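Local coordinates for RimK domain protein ATP-grasp (Sphaerobacter thermophilus, PDB 5I47) that probably binds ATP as a RimK-like ATP-grasp ligase, its acceptor substrate being uncertain, with ribosomal protein S6 glutamylation or lysine biosynthesis as candidate roles, at residues L14-E17 / E18-I22; V33-P37 / A38-L42; V184-R188 / S189-I193; R258-G262 / R263-V267. One frame throughout, in Å; residues are numbered along the deposited sequence.

Contact 1 (L14-E17 / E18-I22)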
loop_
_atom_site.group_PDB
_atom_site.type_symbol
_atom_site.label_atom_id
_atom_site.label_comp_id
_atom_site.label_asym_id
_atom_site.label_seq_id
_atom_site.Cartn_x
_atom_site.Cartn_y
_atom_site.Cartn_z
ATOM N N LEU B 14 12.223 17.358 -17.480
ATOM C CA LEU B 14 12.600 18.575 -16.769
ATOM C C LEU B 14 11.611 19.690 -17.086
ATOM O O LEU B 14 11.418 20.046 -18.253
ATOM C CB LEU B 14 14.018 18.994 -17.148
ATOM C CG LEU B 14 15.132 17.984 -16.866
ATOM C CD1 LEU B 14 16.479 18.537 -17.292
ATOM C CD2 LEU B 14 15.155 17.602 -15.393
ATOM N N ARG B 15 10.986 20.240 -16.046
ATOM C CA ARG B 15 10.154 21.422 -16.152
ATOM C C ARG B 15 10.849 22.580 -15.433
ATOM O O ARG B 15 12.046 22.498 -15.115
ATOM C CB ARG B 15 8.762 21.128 -15.592
ATOM C CG ARG B 15 7.965 20.099 -16.371
ATOM C CD ARG B 15 6.740 19.673 -15.579
ATOM N NE ARG B 15 7.087 19.343 -14.195
ATOM C CZ ARG B 15 6.744 20.072 -13.134
ATOM N NH1 ARG B 15 6.027 21.177 -13.287
ATOM N NH2 ARG B 15 7.113 19.690 -11.919
ATOM N N VAL B 16 10.094 23.648 -15.163
ATOM C CA VAL B 16 10.674 24.854 -14.572
ATOM C C VAL B 16 11.271 24.548 -13.202
ATOM O O VAL B 16 12.393 24.961 -12.889
ATOM C CB VAL B 16 9.620 25.972 -14.494
ATOM C CG1 VAL B 16 10.072 27.069 -13.545
ATOM C CG2 VAL B 16 9.364 26.553 -15.877
ATOM N N GLU B 17 10.528 23.822 -12.362
ATOM C CA GLU B 17 11.039 23.492 -11.034
ATOM C C GLU B 17 12.306 22.649 -11.122
ATOM O O GLU B 17 13.231 22.820 -10.320
ATOM C CB GLU B 17 9.967 22.766 -10.221
ATOM C CG GLU B 17 8.802 23.646 -9.780
ATOM C CD GLU B 17 7.687 23.702 -10.808
ATOM O OE1 GLU B 17 7.880 23.173 -11.927
ATOM O OE2 GLU B 17 6.616 24.268 -10.493
ATOM N N GLU B 18 12.375 21.748 -12.106
ATOM C CA GLU B 18 13.530 20.862 -12.217
ATOM C C GLU B 18 14.793 21.626 -12.605
ATOM O O GLU B 18 15.883 21.322 -12.109
ATOM C CB GLU B 18 13.243 19.744 -13.219
ATOM C CG GLU B 18 12.485 18.559 -12.632
ATOM C CD GLU B 18 11.062 18.907 -12.240
ATOM O OE1 GLU B 18 10.300 19.370 -13.114
ATOM O OE2 GLU B 18 10.707 18.729 -11.054
ATOM N N ARG B 19 14.675 22.624 -13.480
ATOM C CA ARG B 19 15.867 23.370 -13.870
ATOM C C ARG B 19 16.328 24.330 -12.778
ATOM O O ARG B 19 17.535 24.539 -12.618
ATOM C CB ARG B 19 15.623 24.122 -15.182
ATOM C CG ARG B 19 14.535 25.174 -15.129
ATOM C CD ARG B 19 14.068 25.532 -16.527
ATOM N NE ARG B 19 13.872 24.331 -17.335
ATOM C CZ ARG B 19 12.962 24.213 -18.296
ATOM N NH1 ARG B 19 12.146 25.224 -18.569
ATOM N NH2 ARG B 19 12.861 23.078 -18.978
ATOM N N LEU B 20 15.391 24.916 -12.023
ATOM C CA LEU B 20 15.765 25.701 -10.850
ATOM C C LEU B 20 16.578 24.868 -9.871
ATOM O O LEU B 20 17.557 25.353 -9.287
ATOM C CB LEU B 20 14.519 26.252 -10.158
ATOM C CG LEU B 20 13.688 27.289 -10.906
ATOM C CD1 LEU B 20 12.466 27.684 -10.087
ATOM C CD2 LEU B 20 14.540 28.503 -11.229
ATOM N N LEU B 21 16.185 23.606 -9.675
ATOM C CA LEU B 21 16.939 22.724 -8.793
ATOM C C LEU B 21 18.306 22.385 -9.372
ATOM O O LEU B 21 19.275 22.240 -8.619
ATOM C CB LEU B 21 16.136 21.452 -8.519
ATOM C CG LEU B 21 14.968 21.636 -7.547
ATOM C CD1 LEU B 21 13.865 20.630 -7.824
ATOM C CD2 LEU B 21 15.452 21.517 -6.110
ATOM N N ILE B 22 18.410 22.260 -10.697
ATOM C CA ILE B 22 19.713 22.002 -11.297
ATOM C C ILE B 22 20.648 23.183 -11.071
ATOM O O ILE B 22 21.855 22.998 -10.872
ATOM C CB ILE B 22 19.558 21.661 -12.791
ATOM C CG1 ILE B 22 18.792 20.344 -12.946
ATOM C CG2 ILE B 22 20.918 21.575 -13.474
ATOM C CD1 ILE B 22 18.945 19.696 -14.298
HETATM O O HOH W 1 7.743 17.079 -12.588
#

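Contact 2 (V33-P37 / A38-L42)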
loop_
_atom_site.group_PDB
_atom_site.type_symbol
_atom_site.label_atom_id
_atom_site.label_comp_id
_atom_site.label_asym_id
_atom_site.label_seq_id
_atom_site.Cartn_x
_atom_site.Cartn_y
_atom_site.Cartn_z
ATOM N N VAL B 33 20.850 15.403 -12.072
ATOM C CA VAL B 33 20.671 14.609 -13.283
ATOM C C VAL B 33 19.233 14.115 -13.329
ATOM O O VAL B 33 18.722 13.586 -12.337
ATOM C CB VAL B 33 21.645 13.415 -13.332
ATOM C CG1 VAL B 33 21.314 12.501 -14.504
ATOM C CG2 VAL B 33 23.086 13.896 -13.413
ATOM N N LEU B 34 18.580 14.283 -14.477
ATOM C CA LEU B 34 17.265 13.689 -14.674
ATOM C C LEU B 34 17.397 12.171 -14.707
ATOM O O LEU B 34 18.170 11.626 -15.500
ATOM C CB LEU B 34 16.631 14.199 -15.964
ATOM C CG LEU B 34 15.280 13.575 -16.327
ATOM C CD1 LEU B 34 14.195 14.020 -15.362
ATOM C CD2 LEU B 34 14.891 13.905 -17.754
ATOM N N VAL B 35 16.659 11.489 -13.836
ATOM C CA VAL B 35 16.605 10.030 -13.816
ATOM C C VAL B 35 15.146 9.637 -13.976
ATOM O O VAL B 35 14.336 9.836 -13.061
ATOM C CB VAL B 35 17.201 9.438 -12.532
ATOM C CG1 VAL B 35 17.140 7.921 -12.579
ATOM C CG2 VAL B 35 18.634 9.912 -12.344
ATOM N N GLN B 36 14.806 9.091 -15.134
ATOM C CA GLN B 36 13.430 8.712 -15.412
ATOM C C GLN B 36 13.123 7.377 -14.746
ATOM O O GLN B 36 13.807 6.385 -15.027
ATOM C CB GLN B 36 13.198 8.631 -16.916
ATOM C CG GLN B 36 13.524 9.927 -17.659
ATOM C CD GLN B 36 13.457 9.777 -19.171
ATOM O OE1 GLN B 36 14.236 9.036 -19.771
ATOM N NE2 GLN B 36 12.521 10.483 -19.793
ATOM N N PRO B 37 12.136 7.309 -13.847
ATOM C CA PRO B 37 11.821 6.025 -13.201
ATOM C C PRO B 37 11.279 4.982 -14.161
ATOM O O PRO B 37 11.347 3.787 -13.848
ATOM C CB PRO B 37 10.772 6.406 -12.146
ATOM C CG PRO B 37 10.931 7.873 -11.950
ATOM C CD PRO B 37 11.347 8.415 -13.284
ATOM N N ALA B 38 10.749 5.388 -15.317
ATOM C CA ALA B 38 10.223 4.418 -16.268
ATOM C C ALA B 38 11.294 3.459 -16.772
ATOM O O ALA B 38 10.961 2.361 -17.227
ATOM C CB ALA B 38 9.568 5.141 -17.446
ATOM N N LYS B 39 12.567 3.838 -16.689
ATOM C CA LYS B 39 13.665 3.007 -17.160
ATOM C C LYS B 39 14.387 2.292 -16.026
ATOM O O LYS B 39 15.458 1.720 -16.250
ATOM C CB LYS B 39 14.658 3.856 -17.961
ATOM C CG LYS B 39 15.483 4.814 -17.109
ATOM C CD LYS B 39 15.914 6.057 -17.889
ATOM C CE LYS B 39 16.622 7.063 -16.974
ATOM N NZ LYS B 39 16.773 8.411 -17.595
ATOM N N LEU B 40 13.828 2.307 -14.819
ATOM C CA LEU B 40 14.482 1.743 -13.643
ATOM C C LEU B 40 13.983 0.320 -13.414
ATOM O O LEU B 40 12.811 0.110 -13.084
ATOM C CB LEU B 40 14.232 2.619 -12.417
ATOM C CG LEU B 40 14.989 3.948 -12.377
ATOM C CD1 LEU B 40 14.616 4.738 -11.138
ATOM C CD2 LEU B 40 16.484 3.698 -12.414
ATOM N N ALA B 41 14.874 -0.652 -13.593
ATOM C CA ALA B 41 14.632 -2.055 -13.257
ATOM C C ALA B 41 15.597 -2.414 -12.129
ATOM O O ALA B 41 16.737 -2.817 -12.374
ATOM C CB ALA B 41 14.815 -2.963 -14.471
ATOM N N LEU B 42 15.131 -2.271 -10.891
ATOM C CA LEU B 42 15.974 -2.416 -9.713
ATOM C C LEU B 42 16.051 -3.866 -9.255
ATOM O O LEU B 42 15.079 -4.622 -9.343
ATOM C CB LEU B 42 15.455 -1.542 -8.569
ATOM C CG LEU B 42 15.962 -0.102 -8.481
ATOM C CD1 LEU B 42 15.764 0.650 -9.786
ATOM C CD2 LEU B 42 15.273 0.630 -7.337
#

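Contact 3 (V184-R188 / S189-I193)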
loop_
_atom_site.group_PDB
_atom_site.type_symbol
_atom_site.label_atom_id
_atom_site.label_comp_id
_atom_site.label_asym_id
_atom_site.label_seq_id
_atom_site.Cartn_x
_atom_site.Cartn_y
_atom_site.Cartn_z
ATOM N N VAL B 184 3.474 25.287 2.141
ATOM C CA VAL B 184 4.620 24.750 1.413
ATOM C C VAL B 184 5.764 24.515 2.390
ATOM O O VAL B 184 6.299 25.464 2.973
ATOM C CB VAL B 184 5.056 25.693 0.280
ATOM C CG1 VAL B 184 6.343 25.191 -0.360
ATOM C CG2 VAL B 184 3.954 25.822 -0.757
ATOM N N VAL B 185 6.144 23.253 2.563
ATOM C CA VAL B 185 7.281 22.874 3.393
ATOM C C VAL B 185 8.410 22.465 2.458
ATOM O O VAL B 185 8.308 21.456 1.747
ATOM C CB VAL B 185 6.924 21.746 4.367
ATOM C CG1 VAL B 185 8.123 21.391 5.235
ATOM C CG2 VAL B 185 5.732 22.155 5.220
ATOM N N ALA B 186 9.481 23.251 2.445
ATOM C CA ALA B 186 10.621 23.019 1.563
ATOM C C ALA B 186 11.799 22.515 2.391
ATOM O O ALA B 186 12.815 23.191 2.563
ATOM C CB ALA B 186 10.974 24.300 0.795
ATOM N N GLY B 187 11.648 21.300 2.908
ATOM C CA GLY B 187 12.677 20.698 3.726
ATOM C C GLY B 187 12.417 20.854 5.208
ATOM O O GLY B 187 11.608 20.128 5.793
ATOM N N ARG B 188 13.079 21.833 5.816
ATOM C CA ARG B 188 13.117 21.972 7.262
ATOM C C ARG B 188 12.129 22.994 7.808
ATOM O O ARG B 188 11.787 22.924 8.993
ATOM C CB ARG B 188 14.535 22.360 7.693
ATOM C CG ARG B 188 14.898 22.020 9.114
ATOM C CD ARG B 188 16.407 22.089 9.290
ATOM N NE ARG B 188 17.090 21.086 8.477
ATOM C CZ ARG B 188 17.301 19.832 8.867
ATOM N NH1 ARG B 188 17.932 18.982 8.067
ATOM N NH2 ARG B 188 16.878 19.427 10.059
ATOM N N SER B 189 11.657 23.927 6.984
ATOM C CA SER B 189 10.818 25.017 7.462
ATOM C C SER B 189 9.722 25.321 6.448
ATOM O O SER B 189 9.755 24.869 5.301
ATOM C CB SER B 189 11.641 26.287 7.725
ATOM O OG SER B 189 12.767 26.011 8.538
ATOM N N LEU B 190 8.750 26.109 6.896
ATOM C CA LEU B 190 7.675 26.601 6.044
ATOM C C LEU B 190 8.236 27.620 5.061
ATOM O O LEU B 190 8.670 28.704 5.460
ATOM C CB LEU B 190 6.580 27.219 6.907
ATOM C CG LEU B 190 5.378 27.840 6.202
ATOM C CD1 LEU B 190 4.585 26.769 5.465
ATOM C CD2 LEU B 190 4.503 28.569 7.208
ATOM N N ALA B 191 8.236 27.278 3.774
ATOM C CA ALA B 191 8.742 28.188 2.754
ATOM C C ALA B 191 7.742 29.275 2.390
ATOM O O ALA B 191 8.140 30.310 1.844
ATOM C CB ALA B 191 9.130 27.412 1.495
ATOM N N GLY B 192 6.466 29.069 2.672
ATOM C CA GLY B 192 5.472 30.064 2.339
ATOM C C GLY B 192 4.082 29.495 2.476
ATOM O O GLY B 192 3.879 28.282 2.575
ATOM N N ILE B 193 3.119 30.410 2.488
ATOM C CA ILE B 193 1.701 30.087 2.547
ATOM C C ILE B 193 1.048 30.639 1.290
ATOM O O ILE B 193 1.351 31.758 0.865
ATOM C CB ILE B 193 1.046 30.666 3.817
ATOM C CG1 ILE B 193 1.797 30.169 5.056
ATOM C CG2 ILE B 193 -0.420 30.289 3.889
ATOM C CD1 ILE B 193 1.242 30.682 6.361
#

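Contact 4 (R258-G262 / R263-V267)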
loop_
_atom_site.group_PDB
_atom_site.type_symbol
_atom_site.label_atom_id
_atom_site.label_comp_id
_atom_site.label_asym_id
_atom_site.label_seq_id
_atom_site.Cartn_x
_atom_site.Cartn_y
_atom_site.Cartn_z
ATOM N N ARG B 258 6.532 26.713 -8.522
ATOM C CA ARG B 258 6.760 27.762 -9.510
ATOM C C ARG B 258 6.341 29.125 -8.974
ATOM O O ARG B 258 7.127 30.079 -8.978
ATOM C CB ARG B 258 5.982 27.431 -10.785
ATOM C CG ARG B 258 6.671 27.781 -12.085
ATOM C CD ARG B 258 5.758 27.464 -13.261
ATOM N NE ARG B 258 5.261 26.092 -13.214
ATOM C CZ ARG B 258 5.592 25.141 -14.082
ATOM N NH1 ARG B 258 6.417 25.408 -15.083
ATOM N NH2 ARG B 258 5.088 23.922 -13.957
ATOM N N SER B 259 5.093 29.227 -8.507
ATOM C CA SER B 259 4.559 30.507 -8.052
ATOM C C SER B 259 5.358 31.065 -6.881
ATOM O O SER B 259 5.638 32.269 -6.830
ATOM C CB SER B 259 3.089 30.344 -7.664
ATOM O OG SER B 259 2.612 31.486 -6.972
ATOM N N LEU B 260 5.733 30.207 -5.930
ATOM C CA LEU B 260 6.440 30.689 -4.747
ATOM C C LEU B 260 7.848 31.157 -5.097
ATOM O O LEU B 260 8.325 32.157 -4.552
ATOM C CB LEU B 260 6.476 29.600 -3.677
ATOM C CG LEU B 260 6.837 30.082 -2.271
ATOM C CD1 LEU B 260 5.851 31.141 -1.801
ATOM C CD2 LEU B 260 6.889 28.921 -1.288
ATOM N N SER B 261 8.527 30.451 -6.005
ATOM C CA SER B 261 9.819 30.915 -6.499
ATOM C C SER B 261 9.708 32.250 -7.220
ATOM O O SER B 261 10.684 33.009 -7.260
ATOM C CB SER B 261 10.438 29.878 -7.434
ATOM O OG SER B 261 11.132 28.881 -6.710
ATOM N N GLY B 262 8.538 32.552 -7.786
ATOM C CA GLY B 262 8.362 33.822 -8.468
ATOM C C GLY B 262 8.469 35.011 -7.533
ATOM O O GLY B 262 8.970 36.070 -7.918
ATOM N N ARG B 263 8.004 34.858 -6.293
ATOM C CA ARG B 263 8.043 35.946 -5.323
ATOM C C ARG B 263 9.349 35.984 -4.540
ATOM O O ARG B 263 9.363 36.401 -3.373
ATOM C CB ARG B 263 6.846 35.851 -4.380
ATOM C CG ARG B 263 5.544 35.573 -5.097
ATOM C CD ARG B 263 4.366 35.610 -4.150
ATOM N NE ARG B 263 3.272 34.782 -4.645
ATOM C CZ ARG B 263 2.927 33.613 -4.117
ATOM N NH1 ARG B 263 3.578 33.145 -3.062
ATOM N NH2 ARG B 263 1.929 32.915 -4.640
ATOM N N GLY B 264 10.454 35.555 -5.153
ATOM C CA GLY B 264 11.762 35.654 -4.543
ATOM C C GLY B 264 12.062 34.637 -3.468
ATOM O O GLY B 264 13.185 34.631 -2.947
ATOM N N VAL B 265 11.106 33.782 -3.106
ATOM C CA VAL B 265 11.378 32.729 -2.134
ATOM C C VAL B 265 12.239 31.666 -2.802
ATOM O O VAL B 265 11.823 31.031 -3.777
ATOM C CB VAL B 265 10.075 32.133 -1.593
ATOM C CG1 VAL B 265 10.376 31.080 -0.535
ATOM C CG2 VAL B 265 9.185 33.229 -1.025
ATOM N N ASP B 266 13.452 31.473 -2.284
ATOM C CA ASP B 266 14.417 30.550 -2.881
ATOM C C ASP B 266 14.049 29.112 -2.503
ATOM O O ASP B 266 14.745 28.425 -1.752
ATOM C CB ASP B 266 15.828 30.911 -2.436
ATOM C CG ASP B 266 16.893 30.080 -3.124
ATOM O OD1 ASP B 266 16.598 29.482 -4.182
ATOM O OD2 ASP B 266 18.031 30.028 -2.607
ATOM N N VAL B 267 12.920 28.655 -3.052
ATOM C CA VAL B 267 12.420 27.323 -2.716
ATOM C C VAL B 267 13.408 26.255 -3.164
ATOM O O VAL B 267 13.705 25.312 -2.420
ATOM C CB VAL B 267 11.027 27.090 -3.331
ATOM C CG1 VAL B 267 10.496 25.722 -2.919
ATOM C CG2 VAL B 267 10.063 28.189 -2.914
#

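Contact 1 (L14-E17 / E18-I22)
Glu18 sets CG beside its own backbone N (chi1 -84°) and bends again at chi2 (68°), which curls its carboxylate back to Arg15 at the start of the helix. There Arg15 N donates to the anti lone pair of Glu18 OE1 at 3.1 Å, with 150° at the hydrogen. Arg15 is the N-cap, so the side chain of the third helical residue accepts the N-cap amide. The Arg15 chain, bent at chi3, brings Arg15 NE within 3.4 Å of Glu18 OE1; the oxygen stands well out of the guanidinium plane, so this salt bridge rests on charge alone. A second bridge, Arg15 NH1 to Glu17 OE1 at 3.0 Å, extends the network, while Glu18 OE2 pairs with Arg58. Were Glu18 an alanine, the Arg15 amide would probably lose this acceptor and Arg58 a counter-charge. Leu14 CD2 rests on Glu18 CB at 3.6 Å, and Leu14 CD1 meets Ile22 CD1 at 4.0 Å, the two side chains crossing nearly at a right angle. Helix 16-27 connects strands 6-10 and 31-35 in a beta-alpha-beta unit: Leu14 and Ile22 touch strand 31-35, whereas Leu20 and Leu21 face helix 267-275.

Contact 2 (V33-P37 / A38-L42)
Gln36 and Lys39 run across each other at about a right angle, the lysine passing along the Gln36 backbone before its ammonium reaches the glutamine amide. Lys39 CG sits between its backbone N and carbonyl carbon (chi1 72°), and the chain is extended beyond it. This course carries Lys39 CG to 3.1 Å from Gln36 O and delivers Lys39 NZ to Gln36 OE1, where a weak hydrogen bond of 3.4 Å forms. The other end of the amide is fixed separately, by Gln36 NE2 donating to Asp12 O; the two partners are consistent with this amide orientation, the Asp12 bond being the firmer. With a leucine at Lys39 the ammonium is gone, and Gln36 OE1 is likely to lose its weak donor. Leu40 turns toward the preceding segment: Leu40 CD1 lies 4.3 Å from Pro37 CB, and Leu40 CD2 is equally far, 4.3 Å, from Val35 CG1. Two successive i+3 backbone bonds set this spacing, Lys39 N to Gln36 O at 3.3 Å and Leu40 N to Pro37 O at 3.0 Å. Such bonds are those of a short 3-10 turn, here following strand 31-35, outermost in the chain's parallel sheet in the Rossmann-like preATP-grasp domain, and leading to strand 41-42, which pairs antiparallel with a strand of the second subunit.

Contact 3 (V184-R188 / S189-I193)
Ala186 and Ala191 meet methyl to methyl, Ala186 CB to Ala191 CB at 3.7 Å, and Val184 joins them from the same strand as Ala186. With CG1 opposite its backbone N (chi1 174°), Val184 points that methyl at Ala191, Val184 CG1 to Ala191 CB measuring 4.0 Å. Leu190 likewise has CG trans to its own N (chi1 178°); together with the turn at chi2 (65°) this brings Leu190 CD1 to 3.3 Å from Val184 O. Val185 and Leu190, a non-hydrogen-bonded pair, put their side chains on the sheet face covered by helix 216-230, whereas Ala186 and Ala191 touch helix 267-275. The pairing shifts by one residue between Val184 opposite Gly192 and Val185 opposite Leu190, a beta bulge that makes Ala191 the extra residue. Three backbone bonds hold this end of the hairpin: Val184 N to Gly192 O at 3.1 Å, the bulge's own Ala191 N to Val184 O at 2.8 Å, and, nearer the turn, Ala186 N to Ser189 O at 3.3 Å. At Gly187 the phi/psi combination would jam a CB against the preceding carbonyl O. The hydrogen bonds across the two segments are thus all backbone to backbone, and the valine, alanine and leucine side chains add carbon contacts, consistent with a sheet packed between helices.

Contact 4 (R258-G262 / R263-V267)
Leu260 lies at the middle of this contact: CD2 meets Val267, CD1 meets Arg263, and both lie near Val265. Its chi1 of -164° turns CG away from the backbone N, and Leu260 CD2 comes to 3.6 Å from Val267 CG2, the two side chains crossing near a right angle, while Leu260 CG approaches Val265 CB at 3.9 Å. Leu260 CD1 is 3.3 Å from Arg263 NH1. Arg263 extends from CG to NE back along the helix, so that one face of its guanidinium has Ser259 O above its centre. Arg263 NH2 is 2.8 Å from Ser259 OG, at too poor an angle for a hydrogen bond; that hydroxyl is bonded to Tyr209 O. A tight connection between helices 258-262 and 267-275 brings these side chains together. Weak i+3 bonds from Arg263 N to Leu260 O (3.2 Å) and Gly264 N to Ser261 O (3.3 Å) turn the chain, and Gly264 continues it at a glycine-favoured positive phi (77°). A nearly straight CA-H...O contact, Ser261 CA to Val265 O at 3.4 Å, marks the return. Next, Asp266 centres an inverse gamma turn, Val267 N to Val265 O being 2.7 Å, and caps helix 267-275 through Asp266 OD1 to Gly269 N. Leu260 also touches Val184 and Ala191 of the neighbouring hairpin.

How the contacts relate
Contacts 1 and 2 belong to the preATP-grasp domain, contacts 3 and 4 to the RimK-like ATP-grasp domain. Contacts 1 and 2, centres about 17 Å apart, meet where Leu14 CD2 touches Leu34 CD1 at 3.7 Å. Contacts 3 and 4, centres about 11 Å apart, join where Ala191 O lies 3.4 Å from Val265 CG1. Contacts 1 and 4, centres about 13 Å apart, bridge the two family regions: Leu20 CD1 of contact 1 lies 3.8 Å from Ser261 OG of contact 4, and Glu17 OE1 makes a long, weak ion pair with Arg258 NH2. Contact 2 stays about 14 Å from contact 4 at nearest atoms and faces the second subunit.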